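Mutual gliding motility protein C (MglC) (Myxococcus xanthus DK 1622, PDB 7CT3) is a Roadblock/LC7-domain protein of the polarity control system behind gliding motility, where it interacts with its paralog MglB. Local coordinates at residues 17-22 and 30-35; 41-46 and 95-100; 51-56 and 74-79; 80-85 and 107-112. All coordinates share one frame; numbering follows the deposited sequence.

Contact 1: 17-22 and 30-35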
loop_
_atom_site.group_PDB
_atom_site.type_symbol
_atom_site.label_atom_id
_atom_site.label_comp_id
_atom_site.label_asym_id
_atom_site.label_seq_id
_atom_site.Cartn_x
_atom_site.Cartn_y
_atom_site.Cartn_z
ATOM N N ALA A 17 -2.284 -5.390 15.235
ATOM C CA ALA A 17 -3.487 -4.700 14.708
ATOM C C ALA A 17 -3.952 -3.643 15.716
ATOM O O ALA A 17 -4.137 -3.995 16.894
ATOM C CB ALA A 17 -4.585 -5.693 14.414
ATOM N N LEU A 18 -4.117 -2.398 15.263
ATOM C CA LEU A 18 -4.644 -1.265 16.071
ATOM C C LEU A 18 -6.173 -1.278 15.994
ATOM O O LEU A 18 -6.834 -1.125 17.033
ATOM C CB LEU A 18 -4.105 0.058 15.516
ATOM C CG LEU A 18 -2.735 0.515 16.014
ATOM C CD1 LEU A 18 -1.783 -0.652 16.206
ATOM C CD2 LEU A 18 -2.137 1.534 15.059
ATOM N N ALA A 19 -6.705 -1.423 14.784
ATOM C CA ALA A 19 -8.138 -1.239 14.486
ATOM C C ALA A 19 -8.459 -1.830 13.116
ATOM O O ALA A 19 -7.574 -1.826 12.232
ATOM C CB ALA A 19 -8.482 0.231 14.531
ATOM N N CYS A 20 -9.693 -2.298 12.959
ATOM C CA CYS A 20 -10.304 -2.627 11.651
ATOM C C CYS A 20 -11.654 -1.914 11.580
ATOM O O CYS A 20 -12.438 -2.038 12.537
ATOM C CB CYS A 20 -10.443 -4.128 11.463
ATOM S SG CYS A 20 -10.787 -4.584 9.747
ATOM N N SER A 21 -11.880 -1.147 10.515
ATOM C CA SER A 21 -13.021 -0.205 10.413
ATOM C C SER A 21 -13.643 -0.278 9.023
ATOM O O SER A 21 -12.933 -0.633 8.072
ATOM C CB SER A 21 -12.579 1.192 10.731
ATOM O OG SER A 21 -11.842 1.216 11.943
ATOM N N VAL A 22 -14.928 0.059 8.936
ATOM C CA VAL A 22 -15.602 0.421 7.657
ATOM C C VAL A 22 -15.794 1.935 7.654
ATOM O O VAL A 22 -16.314 2.515 8.607
ATOM C CB VAL A 22 -16.913 -0.359 7.461
ATOM C CG1 VAL A 22 -17.650 0.081 6.207
ATOM C CG2 VAL A 22 -16.654 -1.859 7.425
ATOM N N VAL A 30 -18.291 4.155 9.784
ATOM C CA VAL A 30 -19.548 3.370 9.949
ATOM C C VAL A 30 -19.414 2.471 11.181
ATOM O O VAL A 30 -20.332 2.450 11.992
ATOM C CB VAL A 30 -19.837 2.543 8.683
ATOM C CG1 VAL A 30 -21.043 1.640 8.864
ATOM C CG2 VAL A 30 -20.012 3.435 7.465
ATOM N N ASP A 31 -18.319 1.722 11.290
ATOM C CA ASP A 31 -18.113 0.752 12.396
ATOM C C ASP A 31 -16.611 0.522 12.570
ATOM O O ASP A 31 -15.855 0.759 11.611
ATOM C CB ASP A 31 -18.880 -0.552 12.148
ATOM C CG ASP A 31 -19.337 -1.263 13.414
ATOM O OD1 ASP A 31 -18.886 -0.867 14.513
ATOM O OD2 ASP A 31 -20.152 -2.203 13.296
ATOM N N THR A 32 -16.202 0.105 13.767
ATOM C CA THR A 32 -14.791 -0.208 14.098
ATOM C C THR A 32 -14.742 -1.313 15.149
ATOM O O THR A 32 -15.757 -1.524 15.862
ATOM C CB THR A 32 -14.021 1.033 14.578
ATOM O OG1 THR A 32 -12.632 0.802 14.347
ATOM C CG2 THR A 32 -14.230 1.357 16.042
ATOM N N PHE A 33 -13.597 -1.988 15.215
ATOM C CA PHE A 33 -13.131 -2.748 16.399
ATOM C C PHE A 33 -11.674 -2.359 16.663
ATOM O O PHE A 33 -10.854 -2.514 15.745
ATOM C CB PHE A 33 -13.283 -4.254 16.198
ATOM C CG PHE A 33 -12.986 -5.022 17.458
ATOM C CD1 PHE A 33 -11.684 -5.366 17.785
ATOM C CD2 PHE A 33 -14.000 -5.326 18.356
ATOM C CE1 PHE A 33 -11.406 -6.038 18.966
ATOM C CE2 PHE A 33 -13.720 -6.005 19.532
ATOM C CZ PHE A 33 -12.424 -6.356 19.836
ATOM N N GLN A 34 -11.380 -1.841 17.860
ATOM C CA GLN A 34 -10.021 -1.390 18.264
ATOM C C GLN A 34 -9.401 -2.410 19.221
ATOM O O GLN A 34 -10.133 -2.941 20.088
ATOM C CB GLN A 34 -10.070 -0.016 18.931
ATOM C CG GLN A 34 -10.520 1.090 17.993
ATOM C CD GLN A 34 -10.122 2.468 18.465
ATOM O OE1 GLN A 34 -9.588 2.655 19.559
ATOM N NE2 GLN A 34 -10.389 3.453 17.630
ATOM N N LYS A 35 -8.100 -2.670 19.049
ATOM C CA LYS A 35 -7.234 -3.362 20.038
ATOM C C LYS A 35 -7.535 -2.797 21.433
ATOM O O LYS A 35 -7.188 -1.624 21.679
ATOM C CB LYS A 35 -5.763 -3.158 19.666
ATOM C CG LYS A 35 -4.748 -3.833 20.577
ATOM C CD LYS A 35 -4.815 -5.347 20.543
ATOM C CE LYS A 35 -3.716 -6.009 21.348
ATOM N NZ LYS A 35 -2.390 -5.860 20.704
HETATM O O HOH W 1 -3.875 -6.657 17.763
#
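Ser21 and Thr32 face each other as a non-hydrogen-bonded pair of the antiparallel hairpin formed by strands 17-24 and 29-34, their CA atoms 4.1 Å apart. Their side chains close the gap that the backbone does not bridge: Ser21 OG lies 2.6 Å from Thr32 OG1, a short hydrogen bond in which either hydroxyl may donate. Thr32 OG1 stands anti to its own backbone N (chi1 -157°). Next along, Cys20 and Phe33 form a hydrogen-bonded pair; Phe33 N to Cys20 O measures 2.9 Å, the donor nearly in line with the carbonyl. Toward the hairpin turn comes a classic bulge, where Val30 and Asp31 both oppose Val22. Val30 N reaches Val22 O at 2.8 Å, whereas Asp31 N gives the same oxygen only a weak bond.

Packing is tight around Cys20, which is buried under Leu7, Val10 and Val11 of helix 4-13. Looser is the open end of the hairpin, at Lys35, a poorly ordered side chain whose NZ meets a water weakly; that water donates to Ala17 O at 2.8 Å. Gln34, exposed, touches Ala19 CB through CG at 4.1 Å. Asp31 leads its carboxylate away to a salt bridge with Arg4 of helix 4-13. The two strands are thus held together chiefly by main-chain bonds, with one hydroxyl pair adding a polar link on the Ser21 face.

Contact 2: 41-46 and 95-100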
loop_
_atom_site.group_PDB
_atom_site.type_symbol
_atom_site.label_atom_id
_atom_site.label_comp_id
_atom_site.label_asym_id
_atom_site.label_seq_id
_atom_site.Cartn_x
_atom_site.Cartn_y
_atom_site.Cartn_z
ATOM N N LEU A 41 3.974 -3.418 23.383
ATOM C CA LEU A 41 4.602 -2.096 23.119
ATOM C C LEU A 41 3.652 -0.980 23.563
ATOM O O LEU A 41 2.460 -1.267 23.803
ATOM C CB LEU A 41 4.894 -1.973 21.620
ATOM C CG LEU A 41 5.974 -2.907 21.075
ATOM C CD1 LEU A 41 5.969 -2.899 19.554
ATOM C CD2 LEU A 41 7.348 -2.528 21.608
ATOM N N ASP A 42 4.172 0.246 23.657
ATOM C CA ASP A 42 3.380 1.487 23.864
ATOM C C ASP A 42 2.914 1.984 22.488
ATOM O O ASP A 42 3.779 2.368 21.674
ATOM C CB ASP A 42 4.199 2.532 24.625
ATOM C CG ASP A 42 3.412 3.769 25.023
ATOM O OD1 ASP A 42 2.681 4.305 24.165
ATOM O OD2 ASP A 42 3.542 4.190 26.189
ATOM N N LEU A 43 1.594 1.987 22.258
ATOM C CA LEU A 43 0.952 2.202 20.934
ATOM C C LEU A 43 0.523 3.661 20.739
ATOM O O LEU A 43 -0.030 3.956 19.668
ATOM C CB LEU A 43 -0.276 1.292 20.829
ATOM C CG LEU A 43 -0.005 -0.210 20.801
ATOM C CD1 LEU A 43 -1.315 -0.984 20.772
ATOM C CD2 LEU A 43 0.862 -0.595 19.611
ATOM N N ASN A 44 0.747 4.542 21.719
ATOM C CA ASN A 44 0.224 5.934 21.682
ATOM C C ASN A 44 0.850 6.688 20.505
ATOM O O ASN A 44 0.105 7.416 19.824
ATOM C CB ASN A 44 0.410 6.641 23.023
ATOM C CG ASN A 44 -0.513 6.071 24.077
ATOM O OD1 ASN A 44 -0.071 5.684 25.154
ATOM N ND2 ASN A 44 -1.790 5.968 23.752
ATOM N N GLY A 45 2.151 6.498 20.261
ATOM C CA GLY A 45 2.858 7.073 19.103
ATOM C C GLY A 45 2.212 6.643 17.798
ATOM O O GLY A 45 2.060 7.496 16.908
ATOM N N ALA A 46 1.825 5.368 17.703
ATOM C CA ALA A 46 1.120 4.777 16.541
ATOM C C ALA A 46 -0.268 5.414 16.386
ATOM O O ALA A 46 -0.625 5.755 15.257
ATOM C CB ALA A 46 1.022 3.282 16.694
ATOM N N ALA A 95 -5.534 -1.057 10.272
ATOM C CA ALA A 95 -4.328 -0.336 10.733
ATOM C C ALA A 95 -3.584 -1.255 11.698
ATOM O O ALA A 95 -4.243 -1.824 12.592
ATOM C CB ALA A 95 -4.703 0.968 11.391
ATOM N N LEU A 96 -2.275 -1.414 11.513
ATOM C CA LEU A 96 -1.439 -2.166 12.477
ATOM C C LEU A 96 -0.146 -1.395 12.751
ATOM O O LEU A 96 0.252 -0.572 11.915
ATOM C CB LEU A 96 -1.195 -3.588 11.955
ATOM C CG LEU A 96 -0.539 -3.735 10.585
ATOM C CD1 LEU A 96 0.338 -4.971 10.550
ATOM C CD2 LEU A 96 -1.576 -3.812 9.474
ATOM N N HIS A 97 0.450 -1.625 13.923
ATOM C CA HIS A 97 1.792 -1.111 14.296
ATOM C C HIS A 97 2.799 -1.618 13.256
ATOM O O HIS A 97 2.599 -2.737 12.753
ATOM C CB HIS A 97 2.135 -1.540 15.731
ATOM C CG HIS A 97 3.374 -0.904 16.254
ATOM N ND1 HIS A 97 4.631 -1.393 15.965
ATOM C CD2 HIS A 97 3.557 0.173 17.046
ATOM C CE1 HIS A 97 5.538 -0.638 16.549
ATOM N NE2 HIS A 97 4.905 0.326 17.222
ATOM N N ALA A 98 3.834 -0.831 12.948
ATOM C CA ALA A 98 4.853 -1.122 11.907
ATOM C C ALA A 98 5.613 -2.420 12.216
ATOM O O ALA A 98 6.173 -2.999 11.271
ATOM C CB ALA A 98 5.809 0.039 11.777
ATOM N N ASP A 99 5.651 -2.853 13.480
ATOM C CA ASP A 99 6.351 -4.094 13.912
ATOM C C ASP A 99 5.387 -5.287 13.869
ATOM O O ASP A 99 5.837 -6.404 14.172
ATOM C CB ASP A 99 6.974 -3.921 15.300
ATOM C CG ASP A 99 8.111 -2.914 15.333
ATOM O OD1 ASP A 99 8.676 -2.623 14.258
ATOM O OD2 ASP A 99 8.424 -2.427 16.432
ATOM N N GLY A 100 4.120 -5.066 13.501
ATOM C CA GLY A 100 3.116 -6.134 13.328
ATOM C C GLY A 100 3.398 -6.992 12.103
ATOM O O GLY A 100 4.438 -6.786 11.452
#
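Leu41, Leu43 and Ala46 gather around the imidazole of His97 in a surface contact of the Roadblock/LC7 fold, where the approach to helix 44-61 meets the end of strand 90-97. No hydrogen bond crosses between the segments, and the 181 Å² they bury together come mostly from apolar carbons against one ring. His97 CG is anti to the backbone N (chi1 -172°), which carries the ring toward the incoming leucines. Leu41 CD1 sits over one face, 3.7 Å above the ring plane and displaced toward the rim, with CE1 the nearest ring atom at 3.8 Å. This is a CH-pi contact; the two side chains cross at about a right angle. The same Leu41 CD1 also comes within 4.0 Å of Asp99 OD2. Leu41 is poorly ordered, however, so this part is less sharply defined than the rest. Leu43 CD2 and Ala46 CB instead come obliquely to CD2 of the His97 ring, at 3.8 Å and 4.0 Å.

Each segment also organises itself. Asp42 OD1 accepts from Asn44 N in a capping bond just before helix 44-61. Residues 97-100 form a type I beta turn, in which Gly100 N bonds to His97 O. Leu18 of strand 17-24 touches both Ala46 and His97, extending the apolar cluster into the sheet. The ring is fixed from its own turn as well: Asp99 N donates to His97 ND1 over 3.1 Å with an N-H...N angle of 164°, the donor tilted 23° from the ring plane.

Contact 3: 51-56 and 74-79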
loop_
_atom_site.group_PDB
_atom_site.type_symbol
_atom_site.label_atom_id
_atom_site.label_comp_id
_atom_site.label_asym_id
_atom_site.label_seq_id
_atom_site.Cartn_x
_atom_site.Cartn_y
_atom_site.Cartn_z
ATOM N N ALA A 51 -4.129 8.749 13.374
ATOM C CA ALA A 51 -4.972 9.965 13.314
ATOM C C ALA A 51 -4.493 10.853 12.159
ATOM O O ALA A 51 -5.333 11.342 11.400
ATOM C CB ALA A 51 -4.927 10.696 14.631
ATOM N N ASN A 52 -3.179 11.026 12.018
ATOM C CA ASN A 52 -2.569 11.940 11.016
ATOM C C ASN A 52 -2.593 11.318 9.610
ATOM O O ASN A 52 -2.262 12.049 8.665
ATOM C CB ASN A 52 -1.155 12.346 11.436
ATOM C CG ASN A 52 -1.154 13.236 12.660
ATOM O OD1 ASN A 52 -2.161 13.864 12.966
ATOM N ND2 ASN A 52 -0.045 13.278 13.379
ATOM N N LEU A 53 -2.960 10.038 9.472
ATOM C CA LEU A 53 -3.095 9.346 8.158
ATOM C C LEU A 53 -4.542 9.423 7.654
ATOM O O LEU A 53 -4.734 9.206 6.453
ATOM C CB LEU A 53 -2.675 7.874 8.283
ATOM C CG LEU A 53 -1.182 7.594 8.454
ATOM C CD1 LEU A 53 -0.940 6.107 8.675
ATOM C CD2 LEU A 53 -0.378 8.078 7.256
ATOM N N LEU A 54 -5.522 9.681 8.528
ATOM C CA LEU A 54 -6.965 9.483 8.214
ATOM C C LEU A 54 -7.357 10.224 6.928
ATOM O O LEU A 54 -7.988 9.586 6.065
ATOM C CB LEU A 54 -7.830 9.926 9.396
ATOM C CG LEU A 54 -7.834 9.000 10.611
ATOM C CD1 LEU A 54 -8.796 9.521 11.669
ATOM C CD2 LEU A 54 -8.192 7.569 10.229
ATOM N N THR A 55 -7.012 11.509 6.793
ATOM C CA THR A 55 -7.348 12.327 5.594
ATOM C C THR A 55 -6.809 11.637 4.336
ATOM O O THR A 55 -7.568 11.515 3.346
ATOM C CB THR A 55 -6.786 13.747 5.692
ATOM O OG1 THR A 55 -7.374 14.350 6.842
ATOM C CG2 THR A 55 -7.079 14.588 4.467
ATOM N N GLN A 56 -5.544 11.212 4.384
ATOM C CA GLN A 56 -4.804 10.652 3.221
ATOM C C GLN A 56 -5.309 9.237 2.912
ATOM O O GLN A 56 -5.378 8.897 1.717
ATOM C CB GLN A 56 -3.299 10.695 3.486
ATOM C CG GLN A 56 -2.769 12.095 3.760
ATOM C CD GLN A 56 -3.351 13.129 2.824
ATOM O OE1 GLN A 56 -3.298 12.995 1.600
ATOM N NE2 GLN A 56 -3.913 14.182 3.398
ATOM N N VAL A 74 -1.526 2.982 2.810
ATOM C CA VAL A 74 -0.879 4.290 3.099
ATOM C C VAL A 74 -0.191 4.137 4.453
ATOM O O VAL A 74 -0.906 3.936 5.461
ATOM C CB VAL A 74 -1.897 5.443 3.068
ATOM C CG1 VAL A 74 -1.260 6.769 3.442
ATOM C CG2 VAL A 74 -2.577 5.548 1.709
ATOM N N ASN A 75 1.141 4.171 4.455
ATOM C CA ASN A 75 1.973 3.759 5.612
ATOM C C ASN A 75 2.790 4.948 6.117
ATOM O O ASN A 75 3.221 5.783 5.303
ATOM C CB ASN A 75 2.885 2.584 5.254
ATOM C CG ASN A 75 2.122 1.354 4.810
ATOM O OD1 ASN A 75 0.944 1.195 5.127
ATOM N ND2 ASN A 75 2.790 0.476 4.078
ATOM N N SER A 76 2.985 5.000 7.430
ATOM C CA SER A 76 3.910 5.928 8.122
ATOM C C SER A 76 5.069 5.105 8.692
ATOM O O SER A 76 5.096 3.876 8.459
ATOM C CB SER A 76 3.182 6.691 9.190
ATOM O OG SER A 76 2.721 5.809 10.203
ATOM N N GLU A 77 5.981 5.753 9.412
ATOM C CA GLU A 77 7.088 5.075 10.132
ATOM C C GLU A 77 6.503 4.060 11.127
ATOM O O GLU A 77 7.056 2.959 11.220
ATOM C CB GLU A 77 7.987 6.108 10.817
ATOM C CG GLU A 77 8.808 6.925 9.833
ATOM C CD GLU A 77 9.718 7.977 10.447
ATOM O OE1 GLU A 77 9.894 7.966 11.686
ATOM O OE2 GLU A 77 10.251 8.810 9.680
ATOM N N LYS A 78 5.408 4.399 11.816
ATOM C CA LYS A 78 4.893 3.614 12.975
ATOM C C LYS A 78 3.629 2.815 12.623
ATOM O O LYS A 78 3.305 1.883 13.382
ATOM C CB LYS A 78 4.606 4.544 14.157
ATOM C CG LYS A 78 5.820 5.277 14.707
ATOM C CD LYS A 78 5.514 6.084 15.954
ATOM C CE LYS A 78 6.676 6.944 16.404
ATOM N NZ LYS A 78 6.257 7.934 17.424
ATOM N N VAL A 79 2.924 3.149 11.541
ATOM C CA VAL A 79 1.589 2.550 11.246
ATOM C C VAL A 79 1.544 2.108 9.789
ATOM O O VAL A 79 1.954 2.894 8.917
ATOM C CB VAL A 79 0.433 3.520 11.545
ATOM C CG1 VAL A 79 -0.918 2.894 11.227
ATOM C CG2 VAL A 79 0.470 4.012 12.979
#
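Leu53 of helix 44-61 carries the apolar part of this contact. Its CD2 meets Val74 CG1 at 4.1 Å, the two side chains sliding past each other in opposite directions. Leu53 CD1 lies among Val74 O, Ser76 and Val79, the last at the start of strand 79-87: it is 3.9 Å from Val74 O, 4.0 Å from Ser76 OG and 4.1 Å from Val79 CB. Farther along the helix, Gln56 CB makes a looser approach to Val74 CG1 at 4.4 Å. Leu57 and Ala60 of the same helix continue the cover over Val74.

The polar interactions lie within the turn and beyond it. Ser76 OG, set between the backbone N and the carbonyl carbon (chi1 64°), accepts from Val79 N at 3.0 Å in an ST motif, while Ser76 N donates to Val79 O over 2.8 Å. The same hydroxyl is hydrogen-bonded to Glu49 OE1, and Lys78 N bonds to that carboxylate oxygen too, so the helix also grips the turn by polar means. A buried hydroxyl beside a leucine methyl is satisfied by the turn and by Glu49.

Across the subunit boundary, Val74 and Asn75 pair antiparallel with a strand of the second subunit, and Val69 of that subunit packs on Leu53 and Val74. The chemistry implies an apolar layer, bounded by a polar turn, that joins helix and strand where the sheet passes into its partner.

Contact 4: 80-85 and 107-112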
loop_
_atom_site.group_PDB
_atom_site.type_symbol
_atom_site.label_atom_id
_atom_site.label_comp_id
_atom_site.label_asym_id
_atom_site.label_seq_id
_atom_site.Cartn_x
_atom_site.Cartn_y
_atom_site.Cartn_z
ATOM N N LEU A 80 1.043 0.894 9.567
ATOM C CA LEU A 80 0.751 0.336 8.226
ATOM C C LEU A 80 -0.764 0.206 8.096
ATOM O O LEU A 80 -1.426 -0.092 9.112
ATOM C CB LEU A 80 1.436 -1.023 8.074
ATOM C CG LEU A 80 2.878 -1.100 8.565
ATOM C CD1 LEU A 80 3.418 -2.511 8.409
ATOM C CD2 LEU A 80 3.768 -0.104 7.835
ATOM N N THR A 81 -1.294 0.438 6.899
ATOM C CA THR A 81 -2.735 0.264 6.604
ATOM C C THR A 81 -2.894 -0.622 5.372
ATOM O O THR A 81 -1.979 -0.651 4.518
ATOM C CB THR A 81 -3.470 1.599 6.451
ATOM O OG1 THR A 81 -2.989 2.257 5.279
ATOM C CG2 THR A 81 -3.311 2.485 7.668
ATOM N N VAL A 82 -4.013 -1.335 5.333
ATOM C CA VAL A 82 -4.493 -2.135 4.176
ATOM C C VAL A 82 -5.968 -1.802 4.017
ATOM O O VAL A 82 -6.702 -1.839 5.004
ATOM C CB VAL A 82 -4.313 -3.648 4.400
ATOM C CG1 VAL A 82 -4.571 -4.416 3.116
ATOM C CG2 VAL A 82 -2.955 -3.986 4.977
HETATM N N MSE A 83 -6.378 -1.506 2.781
HETATM C CA MSE A 83 -7.750 -1.130 2.498
HETATM C C MSE A 83 -8.262 -1.911 1.293
HETATM O O MSE A 83 -7.519 -2.120 0.335
HETATM C CB MSE A 83 -7.835 0.370 2.219
HETATM C CG MSE A 83 -7.489 1.227 3.402
HETATM SE SE MSE A 83 -7.389 3.083 2.846
HETATM C CE MSE A 83 -5.555 3.253 2.174
ATOM N N ARG A 84 -9.539 -2.312 1.366
ATOM C CA ARG A 84 -10.236 -2.970 0.271
ATOM C C ARG A 84 -11.644 -2.382 0.133
ATOM O O ARG A 84 -12.184 -1.870 1.134
ATOM C CB ARG A 84 -10.333 -4.482 0.501
ATOM C CG ARG A 84 -9.007 -5.213 0.370
ATOM C CD ARG A 84 -9.146 -6.722 0.392
ATOM N NE ARG A 84 -7.900 -7.288 -0.097
ATOM C CZ ARG A 84 -7.668 -7.697 -1.341
ATOM N NH1 ARG A 84 -8.620 -7.684 -2.259
ATOM N NH2 ARG A 84 -6.472 -8.153 -1.655
ATOM N N LEU A 85 -12.215 -2.472 -1.069
ATOM C CA LEU A 85 -13.567 -1.957 -1.396
ATOM C C LEU A 85 -14.624 -2.915 -0.838
ATOM O O LEU A 85 -14.480 -4.130 -1.026
ATOM C CB LEU A 85 -13.692 -1.827 -2.917
ATOM C CG LEU A 85 -14.903 -1.038 -3.404
ATOM C CD1 LEU A 85 -14.797 0.419 -2.981
ATOM C CD2 LEU A 85 -15.043 -1.153 -4.913
ATOM N N TYR A 107 -3.455 -10.734 3.987
ATOM C CA TYR A 107 -4.127 -12.041 3.775
ATOM C C TYR A 107 -5.488 -12.040 4.485
ATOM O O TYR A 107 -6.511 -12.345 3.850
ATOM C CB TYR A 107 -3.221 -13.183 4.240
ATOM C CG TYR A 107 -3.933 -14.501 4.384
ATOM C CD1 TYR A 107 -4.215 -15.290 3.281
ATOM C CD2 TYR A 107 -4.356 -14.940 5.627
ATOM C CE1 TYR A 107 -4.886 -16.496 3.412
ATOM C CE2 TYR A 107 -5.032 -16.137 5.773
ATOM C CZ TYR A 107 -5.291 -16.921 4.663
ATOM O OH TYR A 107 -5.951 -18.106 4.807
ATOM N N VAL A 108 -5.512 -11.694 5.772
ATOM C CA VAL A 108 -6.760 -11.750 6.588
ATOM C C VAL A 108 -7.783 -10.748 6.024
ATOM O O VAL A 108 -8.969 -11.106 5.942
ATOM C CB VAL A 108 -6.478 -11.523 8.083
ATOM C CG1 VAL A 108 -7.766 -11.358 8.869
ATOM C CG2 VAL A 108 -5.644 -12.657 8.663
ATOM N N LEU A 109 -7.367 -9.545 5.624
ATOM C CA LEU A 109 -8.338 -8.559 5.084
ATOM C C LEU A 109 -8.918 -9.078 3.763
ATOM O O LEU A 109 -10.128 -8.883 3.540
ATOM C CB LEU A 109 -7.704 -7.176 4.916
ATOM C CG LEU A 109 -8.721 -6.039 4.961
ATOM C CD1 LEU A 109 -9.306 -5.900 6.362
ATOM C CD2 LEU A 109 -8.118 -4.726 4.501
ATOM N N ARG A 110 -8.106 -9.729 2.926
ATOM C CA ARG A 110 -8.570 -10.303 1.633
ATOM C C ARG A 110 -9.644 -11.366 1.911
ATOM O O ARG A 110 -10.655 -11.390 1.189
ATOM C CB ARG A 110 -7.401 -10.873 0.820
ATOM C CG ARG A 110 -7.803 -11.383 -0.556
ATOM C CD ARG A 110 -6.630 -11.798 -1.430
ATOM N NE ARG A 110 -5.806 -12.841 -0.827
ATOM C CZ ARG A 110 -6.069 -14.154 -0.838
ATOM N NH1 ARG A 110 -7.159 -14.634 -1.418
ATOM N NH2 ARG A 110 -5.231 -14.990 -0.251
ATOM N N VAL A 111 -9.443 -12.193 2.937
ATOM C CA VAL A 111 -10.391 -13.273 3.342
ATOM C C VAL A 111 -11.677 -12.658 3.918
ATOM O O VAL A 111 -12.757 -13.217 3.667
ATOM C CB VAL A 111 -9.725 -14.233 4.345
ATOM C CG1 VAL A 111 -10.739 -15.131 5.037
ATOM C CG2 VAL A 111 -8.636 -15.059 3.675
ATOM N N THR A 112 -11.570 -11.564 4.674
ATOM C CA THR A 112 -12.697 -10.982 5.454
ATOM C C THR A 112 -13.564 -10.068 4.573
ATOM O O THR A 112 -14.779 -10.006 4.828
ATOM C CB THR A 112 -12.172 -10.265 6.703
ATOM O OG1 THR A 112 -11.302 -11.169 7.389
ATOM C CG2 THR A 112 -13.280 -9.819 7.631
#
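Leu109 of helix 107-112 meets Val82 of strand 80-85; the axes of the two segments approach to 9.0 Å and run at 20° to each other. Leu109 CG is anti to the backbone N (chi1 -155°), and CD2 lies over the Val82 peptide, 3.3 Å from Val82 O and 3.8 Å from Val82 CG1. The two side chains slide past each other in opposite directions. Leu92 and Leu94 of strand 90-97 also touch Leu109, so it bears on two adjacent strands.

Arg110 follows, alongside Arg84 and pointing the same way. Arg110 CG stands 3.6 Å above the Arg84 guanidinium plane, offset toward the rim, while Arg110 CA approaches Arg84 NE at 3.5 Å. The two guanidinium planes are 74° apart, and Arg84 NH2 stays 4.8 Å from Arg110 NE; aliphatic carbons, rather than the like charges, make the contact. A long, weak ion pair to Glu71 may partly offset the charge of Arg84.

Thr112 lies on the side of the helix that packs on His6 and Val10 of helix 4-13, where Val108 meets Val10 and Gln13; Val108 O accepts from both Thr112 N and OG1. Two helices along one face of an antiparallel sheet are characteristic of the Roadblock/LC7 fold.

From the N terminus, contact 1 closes first, a local hairpin of strands 17-24 and 29-34. The chain then enters helix 44-61 through 41-46, which meets 95-100 only much later, so contact 2 closes a long loop. Contact 3 opens and closes within that loop, joining the helix to the end of strand 71-75 and the turn after it. Contact 4 crosses contact 2: 80-85 precedes 95-100, and 107-112 follows it. Strand 90-97 lies between strands 17-24 and 79-87, linking contacts 1, 2 and 4 through one sheet. Helix 44-61 serves contacts 2 and 3, and Cys20 touching Leu109 joins contact 1 to contact 4.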